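Long-range contacts in EH1AB1 (Metagenome, PDB 6I8F), which probably catalyses the hydrolysis of carboxylic esters, as a metagenomic esterase of the alpha/beta hydrolase fold: residues Ile79-Tyr84 and Cys126-Asp132; Gly92-Thr96 and Glu160-Asp165; Ala205-Arg210 and Leu248-Leu252; Ala136-Phe141 and Ala235-Thr241; Met15-Thr20 and Pro296-His300. All coordinates share one frame; numbering follows the deposited sequence.

Contact 1: Ile79-Tyr84 and Cys126-Asp132; sequences IRFRRY and CQVISID. With PEG (di(hydroxyethyl)ether), chain F.
A bend at chi3 (-61°) turns the end of Arg80 toward the neighbouring strand, and the carboxylate of Asp132, anti to its own backbone N (chi1 -155°), lies alongside it, pointing the same way. Arg80 NH2 reaches Asp132 OD2 at 2.6 Å in a salt bridge. The oxygen sits over one face of the guanidinium, and the two flat groups lie almost parallel, 17° apart, so this is not the usual in-plane fork. A di(hydroxyethyl)ether molecule supplements the pair: its O1 lies at the guanidinium edge, weakly bonded to NE, and donates to Asp132 O at 2.8 Å, while its O4 donates to Asp132 OD1 at 2.7 Å. The salt bridge lies at one end of the antiparallel pairing of strands 78-85 and 127-132. Arg82 and Ser130 exchange two backbone bonds, and Tyr84 N gives a short one, 2.7 Å, to Val128 O. At the other end Arg83 NH1 meets Gln127 OE1 at 2.9 Å, on a lone pair in the amide plane; the amide nitrogen turns instead to Phe162 O and Thr96 OG1. The edge of the Tyr84 ring rests near Ser130 CB, and one water joins Tyr84 OH to Ser130 OG, the tyrosine also bonding to Asp114. Phe81, Ile129 and Ile131 form an apolar patch on one face. Strand 78-85, antiparallel to both neighbours, corresponds to the antiparallel second strand of the alpha/beta hydrolase sheet. With OD2 on the Arg80 guanidinium, and OD1 taking a hydrogen bond from a glycol that probably comes from the crystallisation liquor, Asp132 is likely to stay ionised.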
# COMPACT_ATOMS: atom_id res chain seq x y z
N ILE A 79 -25.78 0.99 20.70
CA ILE A 79 -25.00 0.77 19.49
C ILE A 79 -24.71 -0.72 19.40
O ILE A 79 -24.16 -1.30 20.32
CB ILE A 79 -23.70 1.60 19.49
CG1 ILE A 79 -24.00 3.10 19.60
CG2 ILE A 79 -22.87 1.27 18.26
CD1 ILE A 79 -22.80 3.92 20.01
N ARG A 80 -25.11 -1.32 18.28
CA ARG A 80 -24.92 -2.72 18.03
C ARG A 80 -23.61 -2.91 17.27
O ARG A 80 -23.17 -2.06 16.50
CB ARG A 80 -26.13 -3.26 17.26
CG ARG A 80 -27.40 -3.31 18.09
CD ARG A 80 -28.61 -3.67 17.25
NE ARG A 80 -28.84 -2.69 16.20
CZ ARG A 80 -29.73 -2.81 15.22
NH1 ARG A 80 -30.52 -3.87 15.17
NH2 ARG A 80 -29.84 -1.87 14.30
N PHE A 81 -22.99 -4.07 17.50
CA PHE A 81 -21.76 -4.42 16.81
C PHE A 81 -21.83 -5.89 16.38
O PHE A 81 -22.62 -6.68 16.91
CB PHE A 81 -20.55 -4.17 17.71
CG PHE A 81 -20.59 -4.95 19.00
CD1 PHE A 81 -20.19 -6.28 19.03
CD2 PHE A 81 -21.07 -4.38 20.16
CE1 PHE A 81 -20.25 -7.01 20.21
CE2 PHE A 81 -21.11 -5.10 21.35
CZ PHE A 81 -20.71 -6.43 21.36
N ARG A 82 -20.98 -6.24 15.41
CA ARG A 82 -20.76 -7.62 15.05
C ARG A 82 -19.25 -7.86 14.97
O ARG A 82 -18.54 -7.13 14.29
CB ARG A 82 -21.51 -7.94 13.76
CG ARG A 82 -21.23 -9.34 13.24
CD ARG A 82 -22.12 -9.67 12.07
NE ARG A 82 -23.53 -9.65 12.43
CZ ARG A 82 -24.51 -9.57 11.54
NH1 ARG A 82 -24.25 -9.65 10.25
NH2 ARG A 82 -25.75 -9.36 11.95
N ARG A 83 -18.77 -8.85 15.72
CA ARG A 83 -17.36 -9.20 15.77
C ARG A 83 -17.13 -10.41 14.86
O ARG A 83 -17.92 -11.37 14.88
CB ARG A 83 -16.88 -9.55 17.18
CG ARG A 83 -17.32 -8.56 18.24
CD ARG A 83 -16.46 -8.66 19.49
NE ARG A 83 -16.75 -9.85 20.25
CZ ARG A 83 -15.87 -10.55 20.96
NH1 ARG A 83 -14.57 -10.43 20.71
NH2 ARG A 83 -16.29 -11.37 21.90
N TYR A 84 -16.05 -10.33 14.08
CA TYR A 84 -15.64 -11.39 13.21
C TYR A 84 -14.23 -11.86 13.61
O TYR A 84 -13.29 -11.06 13.62
CB TYR A 84 -15.61 -10.90 11.76
CG TYR A 84 -16.88 -10.27 11.25
CD1 TYR A 84 -17.14 -8.92 11.44
CD2 TYR A 84 -17.78 -11.01 10.50
CE1 TYR A 84 -18.29 -8.33 10.92
CE2 TYR A 84 -18.92 -10.43 9.98
CZ TYR A 84 -19.17 -9.09 10.17
OH TYR A 84 -20.30 -8.53 9.64
N CYS A 126 -6.82 -10.19 11.44
CA CYS A 126 -7.26 -9.27 12.48
C CYS A 126 -8.75 -9.50 12.76
O CYS A 126 -9.50 -9.78 11.84
CB CYS A 126 -7.06 -7.82 12.06
SG CYS A 126 -5.33 -7.34 11.87
N GLN A 127 -9.15 -9.39 14.03
CA GLN A 127 -10.56 -9.26 14.38
C GLN A 127 -11.13 -8.03 13.66
O GLN A 127 -10.45 -7.02 13.59
CB GLN A 127 -10.72 -9.12 15.89
CG GLN A 127 -12.17 -8.90 16.30
CD GLN A 127 -12.41 -9.02 17.79
OE1 GLN A 127 -13.38 -9.64 18.21
NE2 GLN A 127 -11.56 -8.39 18.59
N VAL A 128 -12.35 -8.13 13.13
CA VAL A 128 -13.12 -6.95 12.67
C VAL A 128 -14.37 -6.81 13.55
O VAL A 128 -15.05 -7.79 13.90
CB VAL A 128 -13.48 -7.03 11.17
CG1 VAL A 128 -14.28 -5.83 10.70
CG2 VAL A 128 -12.23 -7.19 10.31
N ILE A 129 -14.65 -5.56 13.93
CA ILE A 129 -15.87 -5.22 14.66
C ILE A 129 -16.60 -4.14 13.88
O ILE A 129 -16.15 -2.99 13.89
CB ILE A 129 -15.57 -4.77 16.10
CG1 ILE A 129 -14.77 -5.83 16.86
CG2 ILE A 129 -16.87 -4.44 16.82
CD1 ILE A 129 -14.32 -5.39 18.25
N SER A 130 -17.70 -4.53 13.24
CA SER A 130 -18.54 -3.65 12.42
C SER A 130 -19.58 -2.95 13.31
O SER A 130 -20.21 -3.58 14.16
CB SER A 130 -19.18 -4.45 11.32
OG SER A 130 -19.93 -3.60 10.47
N ILE A 131 -19.76 -1.65 13.10
CA ILE A 131 -20.54 -0.82 14.01
C ILE A 131 -21.83 -0.37 13.32
O ILE A 131 -21.81 0.11 12.18
CB ILE A 131 -19.73 0.39 14.51
CG1 ILE A 131 -18.42 -0.00 15.20
CG2 ILE A 131 -20.60 1.27 15.40
CD1 ILE A 131 -18.59 -0.89 16.40
N ASP A 132 -22.93 -0.51 14.06
CA ASP A 132 -24.25 -0.09 13.64
C ASP A 132 -24.55 1.26 14.30
O ASP A 132 -25.14 1.33 15.36
CB ASP A 132 -25.27 -1.17 14.00
CG ASP A 132 -26.52 -1.17 13.13
OD1 ASP A 132 -26.62 -0.32 12.21
OD2 ASP A 132 -27.38 -2.04 13.38
C1 PEG F . -28.91 0.73 16.46
O1 PEG F . -27.52 0.32 16.42
C2 PEG F . -29.07 2.13 15.91
O2 PEG F . -28.59 2.16 14.57
C3 PEG F . -29.62 1.93 13.59
C4 PEG F . -29.01 1.87 12.19
O4 PEG F . -29.09 0.56 11.58
O HOH W 1 -20.57 -5.59 8.69

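Contact 2: Gly92-Thr96 and Glu160-Asp165; sequences GLLPT and ESFGAD
Leu93 lies across Glu160 obliquely and sets its two methyls to different tasks: CD2 packs on the backbone of the other segment, 3.8 Å from Ala164 O, while CD1 comes only loosely near Glu160 OE2. Thr96 comes to Ala164 with its hydroxyl first, OG1 standing 3.3 Å from Ala164 CB. With OG1 beside the backbone N (chi1 -65°), the same hydroxyl bends back to donate to Leu94 O at 2.7 Å. That carbonyl is gripped twice, since Asp165 N also reaches Leu94 O, at 2.9 Å, and the two donors arrive from opposite faces of its plane. The amide of the same residue, Leu94 N, makes a nearly straight bond of 2.9 Å to Gly163 O. Gly163 has a positive phi of 61°, a conformation most easily taken by glycine. Asp165 OD2 forms a salt bridge with Arg168. A valine in place of Thr96 would probably take one of its two donors from Leu94 O and leave the Gln127 amide with Phe162 O but without its second acceptor. The backbone bonds of Leu94 to Gly163 and Asp165 pair strand 164-165 in parallel with the start of strand 94-100. This pairing lies on the path from helix 143-157 into strand 169-174, the last leg of the beta-alpha-beta crossover that carries the chain from strand 127-132 past strand 94-100, an arrangement typical of the alpha/beta hydrolase sheet.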
# COMPACT_ATOMS: atom_id res chain seq x y z
N GLY A 92 -5.76 -15.02 22.01
CA GLY A 92 -6.83 -14.44 22.80
C GLY A 92 -7.17 -13.03 22.34
O GLY A 92 -8.28 -12.75 21.85
N LEU A 93 -6.19 -12.13 22.47
CA LEU A 93 -6.35 -10.72 22.13
C LEU A 93 -5.80 -10.50 20.72
O LEU A 93 -4.62 -10.72 20.48
CB LEU A 93 -5.61 -9.86 23.15
CG LEU A 93 -6.05 -10.04 24.61
CD1 LEU A 93 -5.19 -9.18 25.54
CD2 LEU A 93 -7.52 -9.73 24.78
N LEU A 94 -6.67 -10.10 19.79
CA LEU A 94 -6.26 -9.92 18.41
C LEU A 94 -6.13 -8.44 18.10
O LEU A 94 -6.91 -7.62 18.59
CB LEU A 94 -7.29 -10.55 17.47
CG LEU A 94 -7.33 -12.07 17.47
CD1 LEU A 94 -8.51 -12.56 16.65
CD2 LEU A 94 -6.02 -12.64 16.93
N PRO A 95 -5.19 -8.07 17.20
CA PRO A 95 -5.26 -6.76 16.56
C PRO A 95 -6.67 -6.69 15.95
O PRO A 95 -7.19 -7.70 15.47
CB PRO A 95 -4.13 -6.73 15.52
CG PRO A 95 -3.36 -8.04 15.71
CD PRO A 95 -4.15 -8.93 16.64
N THR A 96 -7.29 -5.52 16.02
CA THR A 96 -8.72 -5.39 15.80
C THR A 96 -9.00 -4.14 14.95
O THR A 96 -8.48 -3.07 15.25
CB THR A 96 -9.49 -5.33 17.13
OG1 THR A 96 -9.32 -6.58 17.81
CG2 THR A 96 -10.96 -5.05 16.94
N GLU A 160 -10.11 -5.73 26.23
CA GLU A 160 -10.04 -7.14 26.61
C GLU A 160 -11.42 -7.82 26.50
O GLU A 160 -11.48 -8.98 26.08
CB GLU A 160 -9.42 -7.26 28.00
CG GLU A 160 -7.94 -6.93 27.99
CD GLU A 160 -7.22 -7.16 29.30
OE1 GLU A 160 -7.85 -6.92 30.35
OE2 GLU A 160 -6.04 -7.56 29.27
N SER A 161 -12.50 -7.11 26.83
CA SER A 161 -13.86 -7.64 26.75
C SER A 161 -14.21 -7.98 25.30
O SER A 161 -14.98 -8.88 25.06
CB SER A 161 -14.91 -6.68 27.30
OG SER A 161 -14.43 -6.00 28.45
N PHE A 162 -13.66 -7.22 24.35
CA PHE A 162 -13.91 -7.43 22.93
C PHE A 162 -12.82 -8.31 22.30
O PHE A 162 -12.77 -8.45 21.09
CB PHE A 162 -14.01 -6.06 22.24
CG PHE A 162 -15.23 -5.27 22.62
CD1 PHE A 162 -15.21 -4.41 23.71
CD2 PHE A 162 -16.41 -5.40 21.91
CE1 PHE A 162 -16.34 -3.70 24.08
CE2 PHE A 162 -17.54 -4.68 22.27
CZ PHE A 162 -17.50 -3.84 23.35
N GLY A 163 -11.96 -8.93 23.13
CA GLY A 163 -10.89 -9.81 22.66
C GLY A 163 -9.90 -9.08 21.76
O GLY A 163 -9.36 -9.67 20.80
N ALA A 164 -9.67 -7.81 22.08
CA ALA A 164 -8.86 -6.90 21.31
C ALA A 164 -7.57 -6.56 22.04
O ALA A 164 -7.57 -6.26 23.24
CB ALA A 164 -9.64 -5.64 21.00
N ASP A 165 -6.48 -6.57 21.27
CA ASP A 165 -5.21 -6.03 21.68
C ASP A 165 -5.27 -4.50 21.59
O ASP A 165 -5.29 -3.92 20.50
CB ASP A 165 -4.10 -6.66 20.84
CG ASP A 165 -2.72 -6.09 21.12
OD1 ASP A 165 -2.59 -5.28 22.06
OD2 ASP A 165 -1.80 -6.43 20.35

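Contact 3: Ala205-Arg210 and Leu248-Leu252; sequences ATDSSR and LSPLL
An Asx turn at Asp207 lies against the 3-10 turn of Pro250-Leu252, joining two loops of the alpha/beta hydrolase fold. With CG anti to the backbone N (chi1 -173°), the Asp207 carboxylate reaches forward to the next residues of its own loop: OD1 takes Ser209 N, at 3.0 Å, from above its plane and Ser209 OG on its syn lone pair. OD2 holds Arg210 NE in a salt bridge of 2.9 Å, and CB touches Leu251 CD2. Across the contact, Leu251 N reaches Thr206 O at 2.9 Å; Ser208 N donates to Ser249 OG at 2.8 Å, a hydroxyl also bonded to Leu243 O; and Ser208 OG gives to Leu248 O from above the carbonyl plane. Leu252 lays CD1 on Ser209 OG at 3.5 Å and runs alongside Arg210, the two chains pointing opposite ways. Replacing Asp207 by an alanine would probably undo the Asx turn, leave the Arg210 charge without its mate and free the Ser209 hydroxyl to turn. Helix 273-285 supplies Tyr279 against Thr206, Pro250 and Leu251, and Glu275 accepts from the backbone N of Thr206 and Asp207; Gln186 of helix 176-190 bonds to Pro250 O, and Trp233 of helix 230-236 touches Ser208.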
# COMPACT_ATOMS: atom_id res chain seq x y z
N ALA A 205 -14.99 10.44 1.95
CA ALA A 205 -15.33 11.85 1.82
C ALA A 205 -14.50 12.62 2.85
O ALA A 205 -14.49 12.23 4.00
CB ALA A 205 -16.80 12.07 2.06
N THR A 206 -13.78 13.67 2.44
CA THR A 206 -12.90 14.37 3.38
C THR A 206 -13.12 15.89 3.37
O THR A 206 -12.55 16.59 4.22
CB THR A 206 -11.42 14.07 3.10
OG1 THR A 206 -11.08 14.62 1.82
CG2 THR A 206 -11.12 12.59 3.17
N ASP A 207 -13.91 16.40 2.43
CA ASP A 207 -14.08 17.86 2.31
C ASP A 207 -15.48 18.18 1.76
O ASP A 207 -15.76 17.96 0.59
CB ASP A 207 -12.97 18.46 1.45
CG ASP A 207 -12.94 19.98 1.40
OD1 ASP A 207 -13.70 20.62 2.16
OD2 ASP A 207 -12.15 20.51 0.57
N SER A 208 -16.34 18.73 2.64
CA SER A 208 -17.69 19.13 2.30
C SER A 208 -17.76 20.62 1.89
O SER A 208 -18.85 21.12 1.58
CB SER A 208 -18.61 18.87 3.45
OG SER A 208 -18.63 17.50 3.79
N SER A 209 -16.62 21.31 1.92
CA SER A 209 -16.60 22.77 1.84
C SER A 209 -16.32 23.25 0.41
O SER A 209 -16.73 24.34 0.04
CB SER A 209 -15.58 23.33 2.80
OG SER A 209 -14.28 23.14 2.28
N ARG A 210 -15.62 22.44 -0.39
CA ARG A 210 -15.21 22.81 -1.74
C ARG A 210 -15.53 21.66 -2.71
O ARG A 210 -15.65 20.51 -2.29
CB ARG A 210 -13.70 23.11 -1.79
CG ARG A 210 -13.24 24.19 -0.82
CD ARG A 210 -11.72 24.30 -0.77
NE ARG A 210 -11.10 23.16 -0.11
CZ ARG A 210 -9.80 22.90 -0.13
NH1 ARG A 210 -9.31 21.87 0.56
NH2 ARG A 210 -8.98 23.65 -0.83
N LEU A 248 -17.24 17.35 9.23
CA LEU A 248 -17.71 17.23 7.84
C LEU A 248 -16.55 17.29 6.84
O LEU A 248 -16.71 16.87 5.70
CB LEU A 248 -18.68 18.37 7.54
CG LEU A 248 -20.04 18.35 8.24
CD1 LEU A 248 -20.78 19.65 7.96
CD2 LEU A 248 -20.88 17.17 7.78
N SER A 249 -15.46 17.93 7.24
CA SER A 249 -14.39 18.33 6.33
C SER A 249 -13.03 18.09 6.99
O SER A 249 -12.28 19.04 7.22
CB SER A 249 -14.57 19.77 5.91
OG SER A 249 -15.74 19.90 5.11
N PRO A 250 -12.69 16.83 7.34
CA PRO A 250 -11.44 16.55 8.05
C PRO A 250 -10.18 16.94 7.26
O PRO A 250 -9.12 17.17 7.88
CB PRO A 250 -11.50 15.04 8.33
CG PRO A 250 -12.48 14.49 7.30
CD PRO A 250 -13.48 15.61 7.09
N LEU A 251 -10.28 17.05 5.93
CA LEU A 251 -9.17 17.52 5.10
C LEU A 251 -8.68 18.91 5.54
O LEU A 251 -7.52 19.25 5.31
CB LEU A 251 -9.60 17.55 3.63
CG LEU A 251 -8.52 17.95 2.62
CD1 LEU A 251 -7.33 17.01 2.69
CD2 LEU A 251 -9.08 18.00 1.22
N LEU A 252 -9.55 19.71 6.18
CA LEU A 252 -9.23 21.10 6.47
C LEU A 252 -8.51 21.24 7.82
O LEU A 252 -8.24 22.35 8.22
CB LEU A 252 -10.51 21.94 6.47
CG LEU A 252 -11.35 21.86 5.19
CD1 LEU A 252 -12.60 22.71 5.32
CD2 LEU A 252 -10.55 22.29 3.98

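Contact 4: Ala136-Phe141 and Ala235-Thr241; sequences APEHPF and AYVPEDT
Phe141 and Tyr236 form the dense part of this contact. The backbone sets Phe141 CB over the face of the Tyr236 ring, 3.9 Å from its centroid, in a CH-pi contact; chi1 (177°) then carries the phenyl on, so that its edge turns toward that face in an offset edge-to-face pair, the planes 86° apart. Tyr236 OH lies in the plane of the Phe141 ring, 3.4 Å from CD2. The backbone clamps the same residues: Phe141 N donates to Tyr236 O at 2.8 Å. Thr241, brought round by a type II turn that begins at Pro238, sets CG2 on Phe141 CE1 at 3.9 Å. The loop between strand 127-132 and helix 143-157 is thus fastened to the end of helix 230-236. Tyr236 also stacks on Phe105, which ends a His-Gly-Gly-Gly-Phe sequence; in related esterases of the hormone-sensitive lipase group the glycines of this motif supply oxyanion-hole amides, and probably do here. Toward Pro137 the contact thins out. A cis peptide bond precedes this proline, whose CB meets Ala235 CB at 3.8 Å, and a water replaces direct bonding by donating to Pro137 O at 2.8 Å and to Ala235 O at 2.6 Å. Farther along, Glu138 turns to Arg47 of helix 43-55, while the turn residues Glu239 and Asp240 are exposed.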
# COMPACT_ATOMS: atom_id res chain seq x y z
N ALA A 136 -29.12 9.20 9.62
CA ALA A 136 -30.03 10.26 9.16
C ALA A 136 -31.02 9.66 8.16
O ALA A 136 -30.69 8.66 7.52
CB ALA A 136 -29.22 11.37 8.52
N PRO A 137 -32.21 10.27 8.00
CA PRO A 137 -32.59 11.55 8.58
C PRO A 137 -33.00 11.52 10.06
O PRO A 137 -33.07 12.57 10.68
CB PRO A 137 -33.78 12.03 7.73
CG PRO A 137 -34.36 10.76 7.16
CD PRO A 137 -33.17 9.85 6.97
N GLU A 138 -33.24 10.32 10.61
CA GLU A 138 -33.80 10.16 11.94
C GLU A 138 -32.84 10.78 12.96
O GLU A 138 -33.28 11.41 13.93
CB GLU A 138 -34.07 8.68 12.24
CG GLU A 138 -35.13 8.05 11.35
CD GLU A 138 -34.66 7.46 10.03
OE1 GLU A 138 -33.56 7.80 9.56
OE2 GLU A 138 -35.42 6.65 9.45
N HIS A 139 -31.54 10.57 12.75
CA HIS A 139 -30.51 11.02 13.67
C HIS A 139 -29.44 11.74 12.86
O HIS A 139 -28.44 11.13 12.44
CB HIS A 139 -29.96 9.82 14.46
CG HIS A 139 -31.02 8.94 15.02
ND1 HIS A 139 -31.82 9.34 16.08
CD2 HIS A 139 -31.44 7.71 14.66
CE1 HIS A 139 -32.67 8.38 16.36
NE2 HIS A 139 -32.46 7.36 15.50
N PRO A 140 -29.66 13.04 12.54
CA PRO A 140 -28.79 13.77 11.63
C PRO A 140 -27.46 14.13 12.29
O PRO A 140 -27.29 13.93 13.48
CB PRO A 140 -29.60 15.03 11.26
CG PRO A 140 -30.58 15.22 12.40
CD PRO A 140 -30.79 13.85 13.01
N PHE A 141 -26.55 14.70 11.49
CA PHE A 141 -25.27 15.25 11.99
C PHE A 141 -25.55 16.05 13.26
O PHE A 141 -26.45 16.89 13.24
CB PHE A 141 -24.62 16.13 10.92
CG PHE A 141 -23.34 16.80 11.36
CD1 PHE A 141 -23.37 18.07 11.93
CD2 PHE A 141 -22.12 16.17 11.20
CE1 PHE A 141 -22.19 18.69 12.35
CE2 PHE A 141 -20.95 16.79 11.63
CZ PHE A 141 -20.99 18.05 12.19
N ALA A 235 -30.77 15.10 4.38
CA ALA A 235 -31.18 14.26 5.48
C ALA A 235 -30.20 14.44 6.65
O ALA A 235 -30.59 14.45 7.82
CB ALA A 235 -31.27 12.83 5.01
N TYR A 236 -28.92 14.61 6.31
CA TYR A 236 -27.80 14.50 7.26
C TYR A 236 -27.44 15.85 7.89
O TYR A 236 -27.20 15.94 9.09
CB TYR A 236 -26.60 13.89 6.52
CG TYR A 236 -25.34 13.74 7.33
CD1 TYR A 236 -25.34 13.10 8.55
CD2 TYR A 236 -24.13 14.23 6.85
CE1 TYR A 236 -24.18 12.94 9.29
CE2 TYR A 236 -22.96 14.08 7.57
CZ TYR A 236 -22.98 13.43 8.79
OH TYR A 236 -21.82 13.28 9.49
N VAL A 237 -27.37 16.90 7.07
CA VAL A 237 -26.74 18.15 7.48
C VAL A 237 -27.80 19.20 7.77
O VAL A 237 -28.55 19.58 6.87
CB VAL A 237 -25.74 18.65 6.42
CG1 VAL A 237 -25.00 19.89 6.91
CG2 VAL A 237 -24.75 17.56 6.03
N PRO A 238 -27.88 19.71 9.02
CA PRO A 238 -28.73 20.86 9.32
C PRO A 238 -28.32 22.10 8.50
O PRO A 238 -27.12 22.39 8.36
CB PRO A 238 -28.51 21.13 10.82
CG PRO A 238 -28.01 19.80 11.36
CD PRO A 238 -27.22 19.19 10.22
N GLU A 239 -29.32 22.79 7.96
CA GLU A 239 -29.15 24.13 7.40
C GLU A 239 -28.32 25.00 8.36
O GLU A 239 -28.52 24.95 9.58
CB GLU A 239 -30.52 24.76 7.15
CG GLU A 239 -30.45 26.21 6.71
CD GLU A 239 -31.81 26.80 6.36
OE1 GLU A 239 -32.83 26.17 6.68
OE2 GLU A 239 -31.83 27.89 5.76
N ASP A 240 -27.41 25.80 7.80
CA ASP A 240 -26.54 26.73 8.55
C ASP A 240 -25.42 25.99 9.30
O ASP A 240 -24.74 26.61 10.13
CB ASP A 240 -27.27 27.55 9.62
CG ASP A 240 -28.49 28.35 9.18
OD1 ASP A 240 -28.44 28.95 8.09
OD2 ASP A 240 -29.47 28.36 9.94
N THR A 241 -25.23 24.69 9.05
CA THR A 241 -24.04 24.03 9.58
C THR A 241 -22.85 24.64 8.83
O THR A 241 -22.91 24.79 7.62
CB THR A 241 -24.11 22.50 9.47
OG1 THR A 241 -25.30 22.05 10.11
CG2 THR A 241 -22.92 21.82 10.11
O HOH W 2 -32.79 14.91 9.20

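Contact 5: Met15-Thr20 and Pro296-His300; sequences MLLPET and PGTIH
Leu17 N meets Gly297 O at 3.0 Å in an almost straight bond on an in-plane lone pair, at the corner where the chain leaves strand 290-296. The corner leads to His300, which bonds to Ser175 and Asp270 in what is probably the Ser-His-Asp catalytic triad of an alpha/beta hydrolase. Leu17 is the N-cap residue of helix 18-32, so the contact joins the start of the first helix to the loop bearing the histidine. Thr20, in the first turn of that helix, strengthens the tie: with its hydroxyl set beside the backbone N (chi1 -47°), OG1 donates to the same Gly297 O at 2.7 Å, also in the carbonyl plane. One buried carbonyl is therefore gripped by an amide and a hydroxyl. Gly297 takes a positive phi of 75°, and its CA lies 3.3 Å from Met15 O; a side chain here would collide with that oxygen and press on Leu17. Apolar contact fills the flanks. Thr20 and Ile299 point opposite ways where CG2 meets CG2 at 3.6 Å, and Ile299 packs further on Leu23 and Leu24 of the helix. Leu17 CD1 rests near Pro296 O, and Pro296 in turn packs on Gly287 of the second subunit. Glu19 turns to the backbone N of Ser310 and Gln311. A water closes the contact on its polar side, donating to Glu19 OE2 at 2.7 Å and to Thr20 OG1 at 2.8 Å while also bonding to Thr298 OG1.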
# COMPACT_ATOMS: atom_id res chain seq x y z
N MET A 15 -11.46 4.20 -20.48
CA MET A 15 -10.83 4.32 -19.13
C MET A 15 -11.38 3.27 -18.15
O MET A 15 -10.64 2.79 -17.30
CB MET A 15 -11.07 5.72 -18.55
CG MET A 15 -12.52 6.04 -18.27
SD MET A 15 -12.73 7.58 -17.36
CE MET A 15 -12.02 7.11 -15.79
N LEU A 16 -12.67 2.92 -18.26
CA LEU A 16 -13.33 1.99 -17.34
C LEU A 16 -12.97 0.55 -17.71
O LEU A 16 -12.88 0.21 -18.89
CB LEU A 16 -14.85 2.18 -17.42
CG LEU A 16 -15.36 3.56 -17.03
CD1 LEU A 16 -16.76 3.78 -17.56
CD2 LEU A 16 -15.32 3.72 -15.52
N LEU A 17 -12.77 -0.28 -16.69
CA LEU A 17 -12.56 -1.70 -16.89
C LEU A 17 -13.83 -2.33 -17.44
O LEU A 17 -14.94 -1.88 -17.14
CB LEU A 17 -12.16 -2.36 -15.57
CG LEU A 17 -10.81 -1.95 -14.99
CD1 LEU A 17 -10.69 -2.44 -13.55
CD2 LEU A 17 -9.68 -2.52 -15.84
N PRO A 18 -13.72 -3.42 -18.22
CA PRO A 18 -14.89 -4.17 -18.68
C PRO A 18 -15.94 -4.45 -17.60
O PRO A 18 -17.12 -4.16 -17.81
CB PRO A 18 -14.28 -5.47 -19.21
CG PRO A 18 -12.91 -5.07 -19.69
CD PRO A 18 -12.46 -3.99 -18.72
N GLU A 19 -15.52 -5.00 -16.45
CA GLU A 19 -16.48 -5.36 -15.37
C GLU A 19 -17.22 -4.11 -14.87
O GLU A 19 -18.39 -4.17 -14.51
CB GLU A 19 -15.78 -6.11 -14.22
CG GLU A 19 -14.77 -5.28 -13.43
CD GLU A 19 -14.20 -5.97 -12.20
OE1 GLU A 19 -14.31 -7.22 -12.13
OE2 GLU A 19 -13.70 -5.27 -11.28
N THR A 20 -16.52 -2.97 -14.86
CA THR A 20 -17.11 -1.72 -14.43
C THR A 20 -18.20 -1.28 -15.43
O THR A 20 -19.33 -1.00 -15.04
CB THR A 20 -16.04 -0.63 -14.26
OG1 THR A 20 -14.94 -1.15 -13.51
CG2 THR A 20 -16.60 0.60 -13.57
N PRO A 296 -7.53 2.37 -10.74
CA PRO A 296 -8.08 3.00 -11.94
C PRO A 296 -9.21 2.15 -12.54
O PRO A 296 -9.26 0.93 -12.34
CB PRO A 296 -6.88 3.09 -12.90
CG PRO A 296 -5.92 2.02 -12.42
CD PRO A 296 -6.15 1.89 -10.92
N GLY A 297 -10.12 2.81 -13.25
CA GLY A 297 -11.11 2.11 -14.07
C GLY A 297 -12.23 1.47 -13.26
O GLY A 297 -12.98 0.67 -13.81
N THR A 298 -12.36 1.80 -11.97
CA THR A 298 -13.49 1.32 -11.17
C THR A 298 -14.16 2.53 -10.50
O THR A 298 -13.66 3.66 -10.60
CB THR A 298 -13.09 0.25 -10.15
OG1 THR A 298 -14.28 -0.35 -9.63
CG2 THR A 298 -12.22 0.78 -9.03
N ILE A 299 -15.27 2.27 -9.80
CA ILE A 299 -16.18 3.29 -9.35
C ILE A 299 -16.28 3.27 -7.83
O ILE A 299 -16.01 2.27 -7.19
CB ILE A 299 -17.58 3.10 -9.97
CG1 ILE A 299 -18.14 1.70 -9.68
CG2 ILE A 299 -17.55 3.40 -11.46
CD1 ILE A 299 -19.57 1.51 -10.12
N HIS A 300 -16.77 4.39 -7.29
CA HIS A 300 -17.15 4.49 -5.92
C HIS A 300 -18.11 3.34 -5.57
O HIS A 300 -19.05 3.07 -6.31
CB HIS A 300 -17.78 5.86 -5.65
CG HIS A 300 -17.85 6.20 -4.21
ND1 HIS A 300 -16.75 6.70 -3.51
CD2 HIS A 300 -18.86 6.08 -3.31
CE1 HIS A 300 -17.10 6.89 -2.25
NE2 HIS A 300 -18.40 6.52 -2.11
O HOH W 3 -14.11 -2.58 -11.21

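Contacts 1 and 2 share the central sheet: strands 127-132 and 94-100 are neighbours in it, the contact centres lie 12 Å apart, and Gln127 ties contact 1 to contact 2. Contacts 3 and 4 form a second pair, 16 Å between centres, joined by Leu248 packing on Phe141, Tyr236 and Thr241. Both pairs interleave along the chain. Contact 5, 276 residues apart at its closest ends, encloses all the others and draws the first helix to the loop of the probable catalytic histidine. Contacts 3 and 5 are about 6 Å apart at their nearest atoms, whereas the centres of contacts 2 and 5 are 37 Å apart.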